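PDB 3LMF: ferredoxin from Nitrosospira multiformis, which is of unknown function but, as a cysteine-lined four-helix bundle of the Csp (copper storage protein) family, probably binds copper(I) in its core. Local coordinates for residues 76-81 with 107-112; 15-20 with 101-106; 31-36 with 43-48; 86-91 with 95-100. All coordinates share one frame; numbering follows the deposited sequence.

In the fold
All four contacts join antiparallel helices of one four-helix bundle, and cysteine sulfur takes part in each. Contacts 1 and 4 both hold helix 70-90 to helix 95-112, with centres about 17 Å apart. Contact 2 shares helix 95-112 with them but pairs it with helix 8-36; its centre lies about 6 Å from that of the chain. Contacts 1 and 2 are buried and bring pairs of sulfurs together. Contact 4 keeps a sulfur pair but is only partly buried, with two glutamates at its margin. Contact 3, though about 15 Å from the chain's centre, is also buried, and joins helices 8-36 and 43-64 through leucines and a cysteine-histidine pair.

Contact 1: residues 76-81 with 107-112; sequences VCAEIC and HCRKMA
A78 and C108 meet methyl to methylene, CB to CB at 3.8 Å, and these two residues also have the closest CA atoms of the pair of segments, 5.3 Å apart. Beside them, on the side facing the bundle interior, C77 SG lies 3.9 Å from C108 SG. That spacing is far beyond a disulfide bond, so the two sulfurs touch as separate groups. Different torsions bring them together: in C77 the sulfur stands anti to the backbone N (chi1 -172°), whereas in C108 it is anti to the carbonyl carbon (chi1 -77°). On the other flank, R109 lays CG along the A78 methyl at 3.9 Å. Its chain then bends at chi3 and brings NH2 back within 4.1 Å of A78 CB, approaching obliquely. A salt bridge from NH2 to D82, one turn beyond A78, is consistent with this return and ties the exposed arginine to the opposite helix.

Further out, C77 packs on C56 and S59 of helix 43-64, and C108 SG comes within 3.5 Å of C18 SG of helix 8-36. Small side chains thus let the axes of the two segments approach to 8.2 Å, with 155° between their N-to-C directions. Sulfurs directed inward from several helices are characteristic of the Csp four-helix bundle, in which core cysteines bind copper(I); here they are consistent with that role.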
loop_
_atom_site.group_PDB
_atom_site.type_symbol
_atom_site.label_atom_id
_atom_site.label_comp_id
_atom_site.label_asym_id
_atom_site.label_seq_id
_atom_site.Cartn_x
_atom_site.Cartn_y
_atom_site.Cartn_z
ATOM N N VAL A 76 11.779 -4.692 12.327
ATOM C CA VAL A 76 10.435 -5.147 12.628
ATOM C C VAL A 76 10.025 -6.185 11.593
ATOM O O VAL A 76 9.383 -7.188 11.923
ATOM C CB VAL A 76 9.446 -3.975 12.609
ATOM C CG1 VAL A 76 8.021 -4.480 12.727
ATOM C CG2 VAL A 76 9.770 -3.026 13.756
ATOM N N CYS A 77 10.411 -5.952 10.344
ATOM C CA CYS A 77 10.085 -6.877 9.272
ATOM C C CYS A 77 10.702 -8.253 9.527
ATOM O O CYS A 77 10.063 -9.271 9.279
ATOM C CB CYS A 77 10.563 -6.315 7.928
ATOM S SG CYS A 77 10.040 -7.257 6.466
ATOM N N ALA A 78 11.936 -8.289 10.026
ATOM C CA ALA A 78 12.599 -9.570 10.298
ATOM C C ALA A 78 11.834 -10.373 11.343
ATOM O O ALA A 78 11.687 -11.588 11.222
ATOM C CB ALA A 78 14.027 -9.338 10.774
ATOM N N GLU A 79 11.341 -9.684 12.365
ATOM C CA GLU A 79 10.600 -10.334 13.432
ATOM C C GLU A 79 9.319 -10.983 12.896
ATOM O O GLU A 79 9.015 -12.129 13.226
ATOM C CB GLU A 79 10.266 -9.310 14.513
ATOM C CG GLU A 79 9.930 -9.906 15.856
ATOM C CD GLU A 79 9.813 -8.845 16.936
ATOM O OE1 GLU A 79 10.755 -8.035 17.072
ATOM O OE2 GLU A 79 8.786 -8.823 17.646
ATOM N N ILE A 80 8.583 -10.255 12.060
ATOM C CA ILE A 80 7.341 -10.766 11.484
ATOM C C ILE A 80 7.599 -11.908 10.504
ATOM O O ILE A 80 6.829 -12.861 10.438
ATOM C CB ILE A 80 6.562 -9.625 10.784
ATOM C CG1 ILE A 80 6.187 -8.570 11.819
ATOM C CG2 ILE A 80 5.325 -10.169 10.089
ATOM C CD1 ILE A 80 5.668 -7.274 11.233
ATOM N N CYS A 81 8.689 -11.813 9.749
ATOM C CA CYS A 81 9.045 -12.860 8.798
ATOM C C CYS A 81 9.356 -14.171 9.528
ATOM O O CYS A 81 8.934 -15.241 9.085
ATOM C CB CYS A 81 10.253 -12.438 7.952
ATOM S SG CYS A 81 9.896 -11.172 6.672
ATOM N N HIS A 107 18.263 -10.981 5.791
ATOM C CA HIS A 107 18.710 -9.733 5.172
ATOM C C HIS A 107 18.208 -8.530 5.954
ATOM O O HIS A 107 18.929 -7.553 6.119
ATOM C CB HIS A 107 18.227 -9.615 3.723
ATOM C CG HIS A 107 18.939 -10.524 2.779
ATOM N ND1 HIS A 107 18.433 -11.748 2.403
ATOM C CD2 HIS A 107 20.139 -10.406 2.163
ATOM C CE1 HIS A 107 19.289 -12.345 1.594
ATOM N NE2 HIS A 107 20.333 -11.553 1.433
ATOM N N CYS A 108 16.973 -8.602 6.432
ATOM C CA CYS A 108 16.418 -7.500 7.187
ATOM C C CYS A 108 17.198 -7.298 8.481
ATOM O O CYS A 108 17.416 -6.159 8.897
ATOM C CB CYS A 108 14.932 -7.735 7.462
ATOM S SG CYS A 108 13.884 -7.404 6.000
ATOM N N ARG A 109 17.621 -8.390 9.115
ATOM C CA ARG A 109 18.399 -8.274 10.342
ATOM C C ARG A 109 19.717 -7.564 10.038
ATOM O O ARG A 109 20.196 -6.761 10.836
ATOM C CB ARG A 109 18.662 -9.652 10.972
ATOM C CG ARG A 109 17.653 -10.021 12.056
ATOM C CD ARG A 109 18.059 -11.268 12.827
ATOM N NE ARG A 109 18.091 -12.457 11.970
ATOM C CZ ARG A 109 17.014 -13.136 11.587
ATOM N NH1 ARG A 109 17.148 -14.194 10.804
ATOM N NH2 ARG A 109 15.809 -12.766 12.004
ATOM N N LYS A 110 20.291 -7.847 8.873
ATOM C CA LYS A 110 21.540 -7.198 8.479
ATOM C C LYS A 110 21.310 -5.699 8.291
ATOM O O LYS A 110 22.153 -4.891 8.666
ATOM C CB LYS A 110 22.081 -7.798 7.183
ATOM C CG LYS A 110 22.384 -9.278 7.279
ATOM C CD LYS A 110 22.944 -9.819 5.975
ATOM C CE LYS A 110 23.077 -11.332 6.043
ATOM N NZ LYS A 110 23.884 -11.742 7.226
HETATM N N MSE A 111 20.167 -5.325 7.716
HETATM C CA MSE A 111 19.875 -3.911 7.519
HETATM C C MSE A 111 19.648 -3.231 8.859
HETATM O O MSE A 111 20.120 -2.123 9.087
HETATM C CB MSE A 111 18.643 -3.722 6.626
HETATM C CG MSE A 111 18.880 -4.012 5.148
HETATM SE SE MSE A 111 20.060 -2.872 4.380
HETATM C CE MSE A 111 19.291 -1.320 4.758
ATOM N N ALA A 112 18.932 -3.903 9.751
ATOM C CA ALA A 112 18.656 -3.340 11.065
ATOM C C ALA A 112 19.938 -3.136 11.869
ATOM O O ALA A 112 20.043 -2.192 12.647
ATOM C CB ALA A 112 17.698 -4.250 11.834
#

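Contact 2: residues 15-20 with 101-106; sequences IDACNH and CRQCAE
A17 and C104 mark the closest backbone approach, CA to CA 5.0 Å, where helices 8-36 and 95-112 run antiparallel with an angle of 144° between the segment axes. The axes themselves come within 8.6 Å, a spacing made possible by the small residues between them. The A17 methyl points at the other helix and rests 4.1 Å from C104 CA, while C104 CB sits 4.0 Å from A17 O. Next to this junction the two thiols converge, with C18 SG 3.6 Å from C104 SG, again too long for a disulfide. C104 reaches across because its sulfur extends anti to the backbone N (chi1 -179°), which also places SG 3.7 Å from C18 CA. C18 instead has its sulfur beside its own backbone N.

Toward the solvent the chemistry turns polar. Q103 reaches with an extended chain to A17, OE1 4.1 Å from its methyl. A water lies 2.7 Å from both A17 O and Q103 OE1, placed to donate to either, though it has more acceptors in reach than protons and both bonds need not form at once; it can link a backbone carbonyl to the glutamine amide.

Several neighbours complete the surroundings: C104 also packs on C21 and C81, and C18 on S59. D16, on the far side, forms a salt bridge with R23 of the third subunit. With thiols from helices 8-36, 70-90 and 95-112 gathered about C104, the site resembles the cysteine-lined interior of Csp four-helix bundles, where copper(I) is held by sulfur.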
loop_
_atom_site.group_PDB
_atom_site.type_symbol
_atom_site.label_atom_id
_atom_site.label_comp_id
_atom_site.label_asym_id
_atom_site.label_seq_id
_atom_site.Cartn_x
_atom_site.Cartn_y
_atom_site.Cartn_z
ATOM N N ILE A 15 16.554 -5.703 -0.727
ATOM C CA ILE A 15 15.424 -5.211 -1.502
ATOM C C ILE A 15 14.780 -6.364 -2.264
ATOM O O ILE A 15 13.561 -6.548 -2.214
ATOM C CB ILE A 15 15.864 -4.104 -2.487
ATOM C CG1 ILE A 15 15.941 -2.770 -1.742
ATOM C CG2 ILE A 15 14.904 -4.017 -3.669
ATOM C CD1 ILE A 15 16.452 -1.626 -2.586
ATOM N N ASP A 16 15.598 -7.154 -2.951
ATOM C CA ASP A 16 15.080 -8.286 -3.708
ATOM C C ASP A 16 14.465 -9.346 -2.800
ATOM O O ASP A 16 13.488 -9.996 -3.171
ATOM C CB ASP A 16 16.184 -8.911 -4.566
ATOM C CG ASP A 16 16.679 -7.968 -5.650
ATOM O OD1 ASP A 16 15.879 -7.118 -6.107
ATOM O OD2 ASP A 16 17.856 -8.083 -6.055
ATOM N N ALA A 17 15.037 -9.509 -1.611
ATOM C CA ALA A 17 14.541 -10.486 -0.651
ATOM C C ALA A 17 13.158 -10.072 -0.143
ATOM O O ALA A 17 12.238 -10.888 -0.094
ATOM C CB ALA A 17 15.518 -10.617 0.512
ATOM N N CYS A 18 13.015 -8.808 0.246
ATOM C CA CYS A 18 11.730 -8.313 0.719
ATOM C C CYS A 18 10.698 -8.387 -0.409
ATOM O O CYS A 18 9.557 -8.793 -0.186
ATOM C CB CYS A 18 11.843 -6.864 1.204
ATOM S SG CYS A 18 12.583 -6.683 2.838
ATOM N N ASN A 19 11.101 -7.996 -1.616
ATOM C CA ASN A 19 10.198 -8.021 -2.771
ATOM C C ASN A 19 9.748 -9.454 -3.056
ATOM O O ASN A 19 8.568 -9.704 -3.294
ATOM C CB ASN A 19 10.890 -7.409 -4.007
ATOM C CG ASN A 19 9.965 -7.297 -5.228
ATOM O OD1 ASN A 19 8.831 -6.841 -5.131
ATOM N ND2 ASN A 19 10.468 -7.703 -6.384
ATOM N N HIS A 20 10.683 -10.397 -3.010
ATOM C CA HIS A 20 10.353 -11.798 -3.267
ATOM C C HIS A 20 9.424 -12.363 -2.192
ATOM O O HIS A 20 8.431 -13.019 -2.499
ATOM C CB HIS A 20 11.636 -12.641 -3.338
ATOM C CG HIS A 20 11.395 -14.088 -3.644
ATOM N ND1 HIS A 20 10.970 -14.528 -4.879
ATOM C CD2 HIS A 20 11.500 -15.192 -2.867
ATOM C CE1 HIS A 20 10.820 -15.841 -4.849
ATOM N NE2 HIS A 20 11.133 -16.268 -3.640
ATOM N N CYS A 101 10.677 -16.545 3.758
ATOM C CA CYS A 101 10.539 -15.796 4.993
ATOM C C CYS A 101 11.822 -15.832 5.823
ATOM O O CYS A 101 12.141 -14.856 6.499
ATOM C CB CYS A 101 9.356 -16.313 5.815
ATOM S SG CYS A 101 7.727 -15.749 5.203
ATOM N N ARG A 102 12.559 -16.942 5.771
ATOM C CA ARG A 102 13.816 -17.060 6.515
ATOM C C ARG A 102 14.900 -16.178 5.909
ATOM O O ARG A 102 15.648 -15.511 6.632
ATOM C CB ARG A 102 14.312 -18.511 6.523
ATOM C CG ARG A 102 13.510 -19.452 7.402
ATOM C CD ARG A 102 13.955 -20.894 7.202
ATOM N NE ARG A 102 13.229 -21.808 8.082
ATOM C CZ ARG A 102 13.328 -23.131 8.029
ATOM N NH1 ARG A 102 12.627 -23.883 8.866
ATOM N NH2 ARG A 102 14.122 -23.699 7.133
ATOM N N GLN A 103 14.988 -16.192 4.581
ATOM C CA GLN A 103 15.975 -15.394 3.859
ATOM C C GLN A 103 15.722 -13.911 4.092
ATOM O O GLN A 103 16.625 -13.174 4.473
ATOM C CB GLN A 103 15.916 -15.684 2.354
ATOM C CG GLN A 103 16.829 -14.771 1.523
ATOM C CD GLN A 103 16.608 -14.888 0.013
ATOM O OE1 GLN A 103 15.507 -14.629 -0.494
ATOM N NE2 GLN A 103 17.665 -15.267 -0.713
ATOM N N CYS A 104 14.489 -13.476 3.867
ATOM C CA CYS A 104 14.158 -12.078 4.057
ATOM C C CYS A 104 14.496 -11.617 5.469
ATOM O O CYS A 104 15.057 -10.548 5.658
ATOM C CB CYS A 104 12.674 -11.851 3.748
ATOM S SG CYS A 104 12.120 -10.137 3.906
ATOM N N ALA A 105 14.154 -12.436 6.459
ATOM C CA ALA A 105 14.418 -12.111 7.865
ATOM C C ALA A 105 15.913 -11.900 8.126
ATOM O O ALA A 105 16.303 -11.027 8.904
ATOM C CB ALA A 105 13.889 -13.218 8.773
ATOM N N GLU A 106 16.738 -12.707 7.470
ATOM C CA GLU A 106 18.185 -12.615 7.607
ATOM C C GLU A 106 18.702 -11.309 7.003
ATOM O O GLU A 106 19.501 -10.606 7.627
ATOM C CB GLU A 106 18.859 -13.818 6.932
ATOM C CG GLU A 106 20.377 -13.711 6.850
ATOM C CD GLU A 106 21.037 -14.923 6.202
ATOM O OE1 GLU A 106 22.249 -14.833 5.904
ATOM O OE2 GLU A 106 20.363 -15.963 6.000
HETATM O O HOH W 1 13.344 -13.327 0.504
#

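Contact 3: residues 31-36 with 43-48; sequences NHCLEA and ADHLRL
C33 and L46 bury the largest areas in this contact, and each meets a second residue across it: C33 meets H45, and L46 meets L34. C33 turns its CB toward the L46 methyl CD1 at a loose 4.4 Å. Its sulfur, anti to the carbonyl carbon, projects instead to the imidazole of H45. There it lies at the ring edge, 3.6 Å from NE2 and 4.7 Å from the ring centroid. The direction is 87° off the ring normal, which places the sulfur practically in the ring plane and not over a face. H45 reaches this position with CG anti to its backbone N (chi1 167°), so that the ring extends across the gap between the helices. The ring's other nitrogen, ND1, is hydrogen-bonded to S87 OG of helix 70-90, which should limit rotation about the CB-CG bond.

The leucines form the second half of the contact. L34 and L46 cross at about a right angle, and their nearest atoms, CD2 of each, are 4.2 Å apart. Longer side chains go with a wider separation here, as the segment axes approach only to 11.7 Å, 159° from parallel.

In the fold, the contact closes the end of the hairpin between helices 8-36 and 43-64, just before and after their connecting loop. Helix 70-90 backs it through S87 and C88, and M94, in the loop leading to helix 95-112, packs on both C33 and H45. On the leucine side the fourth subunit docks, its own L34 and L46 touching L46 and L34 of this chain.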
loop_
_atom_site.group_PDB
_atom_site.type_symbol
_atom_site.label_atom_id
_atom_site.label_comp_id
_atom_site.label_asym_id
_atom_site.label_seq_id
_atom_site.Cartn_x
_atom_site.Cartn_y
_atom_site.Cartn_z
ATOM N N ASN A 31 -4.133 -17.488 -2.653
ATOM C CA ASN A 31 -4.378 -18.591 -3.570
ATOM C C ASN A 31 -4.322 -19.941 -2.861
ATOM O O ASN A 31 -5.346 -20.446 -2.412
ATOM C CB ASN A 31 -3.374 -18.539 -4.726
ATOM C CG ASN A 31 -3.594 -17.336 -5.623
ATOM O OD1 ASN A 31 -4.562 -17.288 -6.375
ATOM N ND2 ASN A 31 -2.712 -16.348 -5.530
ATOM N N HIS A 32 -3.126 -20.511 -2.748
ATOM C CA HIS A 32 -2.940 -21.812 -2.104
ATOM C C HIS A 32 -3.726 -21.982 -0.796
ATOM O O HIS A 32 -4.578 -22.865 -0.688
ATOM C CB HIS A 32 -1.451 -22.051 -1.832
ATOM C CG HIS A 32 -1.140 -23.420 -1.304
ATOM N ND1 HIS A 32 0.027 -23.708 -0.633
ATOM C CD2 HIS A 32 -1.841 -24.578 -1.357
ATOM C CE1 HIS A 32 0.032 -24.986 -0.292
ATOM N NE2 HIS A 32 -1.088 -25.535 -0.720
ATOM N N CYS A 33 -3.441 -21.138 0.189
ATOM C CA CYS A 33 -4.109 -21.229 1.478
ATOM C C CYS A 33 -5.626 -21.085 1.430
ATOM O O CYS A 33 -6.340 -21.845 2.081
ATOM C CB CYS A 33 -3.508 -20.213 2.456
ATOM S SG CYS A 33 -1.780 -20.572 2.899
ATOM N N LEU A 34 -6.132 -20.118 0.674
ATOM C CA LEU A 34 -7.580 -19.940 0.587
ATOM C C LEU A 34 -8.267 -21.120 -0.098
ATOM O O LEU A 34 -9.388 -21.484 0.256
ATOM C CB LEU A 34 -7.930 -18.640 -0.154
ATOM C CG LEU A 34 -7.747 -17.346 0.640
ATOM C CD1 LEU A 34 -8.163 -16.143 -0.202
ATOM C CD2 LEU A 34 -8.577 -17.423 1.909
ATOM N N GLU A 35 -7.591 -21.726 -1.065
ATOM C CA GLU A 35 -8.166 -22.855 -1.788
ATOM C C GLU A 35 -7.990 -24.196 -1.070
ATOM O O GLU A 35 -8.586 -25.197 -1.465
ATOM C CB GLU A 35 -7.565 -22.922 -3.191
ATOM C CG GLU A 35 -7.852 -21.677 -4.018
ATOM C CD GLU A 35 -6.925 -21.537 -5.208
ATOM O OE1 GLU A 35 -7.039 -20.526 -5.935
ATOM O OE2 GLU A 35 -6.077 -22.434 -5.412
ATOM N N ALA A 36 -7.183 -24.207 -0.012
ATOM C CA ALA A 36 -6.943 -25.426 0.754
ATOM C C ALA A 36 -7.846 -25.484 1.981
ATOM O O ALA A 36 -8.174 -26.563 2.466
ATOM C CB ALA A 36 -5.483 -25.497 1.181
ATOM N N ALA A 43 -7.451 -18.189 11.479
ATOM C CA ALA A 43 -7.301 -16.767 11.783
ATOM C C ALA A 43 -5.869 -16.259 11.972
ATOM O O ALA A 43 -5.415 -15.397 11.218
ATOM C CB ALA A 43 -8.139 -16.411 13.006
ATOM N N ASP A 44 -5.165 -16.777 12.975
ATOM C CA ASP A 44 -3.800 -16.338 13.243
ATOM C C ASP A 44 -2.836 -16.537 12.073
ATOM O O ASP A 44 -1.999 -15.678 11.808
ATOM C CB ASP A 44 -3.232 -17.042 14.485
ATOM C CG ASP A 44 -4.028 -16.748 15.749
ATOM O OD1 ASP A 44 -4.372 -15.572 15.995
ATOM O OD2 ASP A 44 -4.297 -17.698 16.512
ATOM N N HIS A 45 -2.943 -17.658 11.374
ATOM C CA HIS A 45 -2.047 -17.920 10.258
ATOM C C HIS A 45 -2.244 -16.955 9.097
ATOM O O HIS A 45 -1.283 -16.349 8.617
ATOM C CB HIS A 45 -2.219 -19.354 9.756
ATOM C CG HIS A 45 -1.560 -19.615 8.432
ATOM N ND1 HIS A 45 -0.198 -19.565 8.254
ATOM C CD2 HIS A 45 -2.091 -19.902 7.220
ATOM C CE1 HIS A 45 0.089 -19.812 6.984
ATOM N NE2 HIS A 45 -1.043 -20.019 6.337
ATOM N N LEU A 46 -3.483 -16.813 8.640
ATOM C CA LEU A 46 -3.758 -15.926 7.518
ATOM C C LEU A 46 -3.390 -14.475 7.845
ATOM O O LEU A 46 -2.739 -13.818 7.034
ATOM C CB LEU A 46 -5.227 -16.035 7.099
ATOM C CG LEU A 46 -5.467 -15.692 5.627
ATOM C CD1 LEU A 46 -4.722 -16.684 4.734
ATOM C CD2 LEU A 46 -6.952 -15.732 5.335
ATOM N N ARG A 47 -3.782 -13.982 9.022
ATOM C CA ARG A 47 -3.436 -12.614 9.408
ATOM C C ARG A 47 -1.938 -12.424 9.287
ATOM O O ARG A 47 -1.459 -11.437 8.722
ATOM C CB ARG A 47 -3.779 -12.301 10.866
ATOM C CG ARG A 47 -5.217 -12.083 11.206
ATOM C CD ARG A 47 -5.313 -11.337 12.534
ATOM N NE ARG A 47 -6.674 -11.346 13.049
ATOM C CZ ARG A 47 -7.173 -12.303 13.820
ATOM N NH1 ARG A 47 -6.416 -13.332 14.179
ATOM N NH2 ARG A 47 -8.439 -12.244 14.212
ATOM N N LEU A 48 -1.197 -13.367 9.856
ATOM C CA LEU A 48 0.255 -13.295 9.835
ATOM C C LEU A 48 0.749 -13.236 8.395
ATOM O O LEU A 48 1.615 -12.434 8.058
ATOM C CB LEU A 48 0.858 -14.505 10.552
ATOM C CG LEU A 48 2.345 -14.398 10.904
ATOM C CD1 LEU A 48 2.624 -13.080 11.612
ATOM C CD2 LEU A 48 2.731 -15.574 11.793
#

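Contact 4: residues 86-91 with 95-100; sequences KSCEQL and EECVQT
At the turn of the hairpin formed by helices 70-90 and 95-112, C88 and C97 bring their sulfurs, SG to SG, within 3.4 Å of each other. The pair is too far apart to be a disulfide. C88 SG approaches from beside its own backbone N and also meets C97 CB at 3.8 Å. C97 swings its sulfur anti to the backbone N (chi1 -163°), carrying it toward the middle of the bundle, where it neighbours C25 and M49. This further inward-facing thiol pair is consistent with the thiol-lined core of Csp four-helix bundles.

Outside the sulfurs, V98 packs against C88 and E89. Its CG2 lies on C88 CB at 3.8 Å and sits 3.9 Å from E89 N, so the methyl touches backbone as well as side chain. The aliphatic part of E89 crosses V98 at about a right angle, with CG 4.2 Å from V98 CG1. Beyond CG the chain is extended, and OE1 forms a salt bridge with R102 one turn further along helix 95-112. At the start of helix 95-112, E95 OE2 accepts a hydrogen bond from the backbone N of G93 in the connecting turn.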
loop_
_atom_site.group_PDB
_atom_site.type_symbol
_atom_site.label_atom_id
_atom_site.label_comp_id
_atom_site.label_asym_id
_atom_site.label_seq_id
_atom_site.Cartn_x
_atom_site.Cartn_y
_atom_site.Cartn_z
ATOM N N LYS A 86 7.573 -19.758 10.826
ATOM C CA LYS A 86 7.236 -20.814 11.767
ATOM C C LYS A 86 5.788 -21.252 11.592
ATOM O O LYS A 86 5.462 -22.436 11.725
ATOM C CB LYS A 86 7.491 -20.349 13.200
ATOM C CG LYS A 86 8.971 -20.147 13.498
ATOM C CD LYS A 86 9.210 -19.743 14.944
ATOM C CE LYS A 86 10.690 -19.493 15.212
ATOM N NZ LYS A 86 10.923 -19.023 16.610
ATOM N N SER A 87 4.920 -20.298 11.281
ATOM C CA SER A 87 3.512 -20.602 11.071
ATOM C C SER A 87 3.364 -21.496 9.842
ATOM O O SER A 87 2.580 -22.441 9.849
ATOM C CB SER A 87 2.717 -19.308 10.881
ATOM O OG SER A 87 1.334 -19.576 10.748
ATOM N N CYS A 88 4.131 -21.206 8.794
ATOM C CA CYS A 88 4.062 -21.998 7.569
ATOM C C CYS A 88 4.676 -23.395 7.705
ATOM O O CYS A 88 4.374 -24.286 6.905
ATOM C CB CYS A 88 4.732 -21.256 6.411
ATOM S SG CYS A 88 3.826 -19.809 5.812
ATOM N N GLU A 89 5.533 -23.590 8.706
ATOM C CA GLU A 89 6.161 -24.894 8.923
ATOM C C GLU A 89 5.105 -25.953 9.238
ATOM O O GLU A 89 5.285 -27.134 8.936
ATOM C CB GLU A 89 7.171 -24.825 10.077
ATOM C CG GLU A 89 8.422 -24.019 9.772
ATOM C CD GLU A 89 9.381 -23.934 10.955
ATOM O OE1 GLU A 89 10.448 -23.309 10.803
ATOM O OE2 GLU A 89 9.071 -24.486 12.032
ATOM N N GLN A 90 4.005 -25.513 9.843
ATOM C CA GLN A 90 2.898 -26.391 10.216
ATOM C C GLN A 90 2.134 -26.956 9.011
ATOM O O GLN A 90 1.724 -28.117 9.025
ATOM C CB GLN A 90 1.904 -25.632 11.107
ATOM C CG GLN A 90 1.679 -26.230 12.490
ATOM C CD GLN A 90 2.708 -25.770 13.505
ATOM O OE1 GLN A 90 2.779 -24.548 13.764
ATOM N NE2 GLN A 90 3.441 -26.627 14.046
ATOM N N LEU A 91 1.945 -26.140 7.977
ATOM C CA LEU A 91 1.203 -26.560 6.788
ATOM C C LEU A 91 2.049 -27.170 5.681
ATOM O O LEU A 91 3.266 -27.007 5.652
ATOM C CB LEU A 91 0.423 -25.380 6.211
ATOM C CG LEU A 91 -0.485 -24.599 7.160
ATOM C CD1 LEU A 91 -1.228 -25.560 8.078
ATOM C CD2 LEU A 91 0.342 -23.624 7.968
ATOM N N GLU A 95 6.377 -25.005 1.623
ATOM C CA GLU A 95 7.839 -24.999 1.674
ATOM C C GLU A 95 8.447 -23.724 1.104
ATOM O O GLU A 95 9.401 -23.180 1.659
ATOM C CB GLU A 95 8.415 -26.202 0.918
ATOM C CG GLU A 95 8.065 -27.563 1.507
ATOM C CD GLU A 95 6.604 -27.928 1.326
ATOM O OE1 GLU A 95 6.121 -27.892 0.170
ATOM O OE2 GLU A 95 5.941 -28.246 2.340
ATOM N N GLU A 96 7.903 -23.250 -0.007
ATOM C CA GLU A 96 8.427 -22.049 -0.639
ATOM C C GLU A 96 8.321 -20.820 0.271
ATOM O O GLU A 96 9.182 -19.942 0.243
ATOM C CB GLU A 96 7.686 -21.789 -1.951
ATOM C CG GLU A 96 8.269 -20.653 -2.772
ATOM C CD GLU A 96 7.537 -20.448 -4.085
ATOM O OE1 GLU A 96 7.930 -19.532 -4.842
ATOM O OE2 GLU A 96 6.571 -21.200 -4.353
ATOM N N CYS A 97 7.267 -20.769 1.078
ATOM C CA CYS A 97 7.055 -19.641 1.973
ATOM C C CYS A 97 8.027 -19.651 3.153
ATOM O O CYS A 97 8.540 -18.604 3.552
ATOM C CB CYS A 97 5.613 -19.635 2.478
ATOM S SG CYS A 97 5.091 -18.060 3.176
ATOM N N VAL A 98 8.274 -20.833 3.712
ATOM C CA VAL A 98 9.204 -20.963 4.828
ATOM C C VAL A 98 10.569 -20.435 4.390
ATOM O O VAL A 98 11.184 -19.623 5.078
ATOM C CB VAL A 98 9.372 -22.441 5.269
ATOM C CG1 VAL A 98 10.384 -22.530 6.400
ATOM C CG2 VAL A 98 8.035 -23.020 5.714
ATOM N N GLN A 99 11.022 -20.897 3.228
ATOM C CA GLN A 99 12.311 -20.510 2.662
ATOM C C GLN A 99 12.487 -19.003 2.477
ATOM O O GLN A 99 13.475 -18.420 2.932
ATOM C CB GLN A 99 12.499 -21.198 1.308
ATOM C CG GLN A 99 13.732 -20.756 0.537
ATOM C CD GLN A 99 14.910 -21.699 0.705
ATOM O OE1 GLN A 99 15.406 -21.908 1.815
ATOM N NE2 GLN A 99 15.362 -22.284 -0.406
ATOM N N THR A 100 11.526 -18.380 1.802
ATOM C CA THR A 100 11.603 -16.952 1.534
ATOM C C THR A 100 11.493 -16.109 2.805
ATOM O O THR A 100 12.150 -15.082 2.923
ATOM C CB THR A 100 10.522 -16.517 0.513
ATOM O OG1 THR A 100 10.793 -15.178 0.081
ATOM C CG2 THR A 100 9.130 -16.576 1.133
#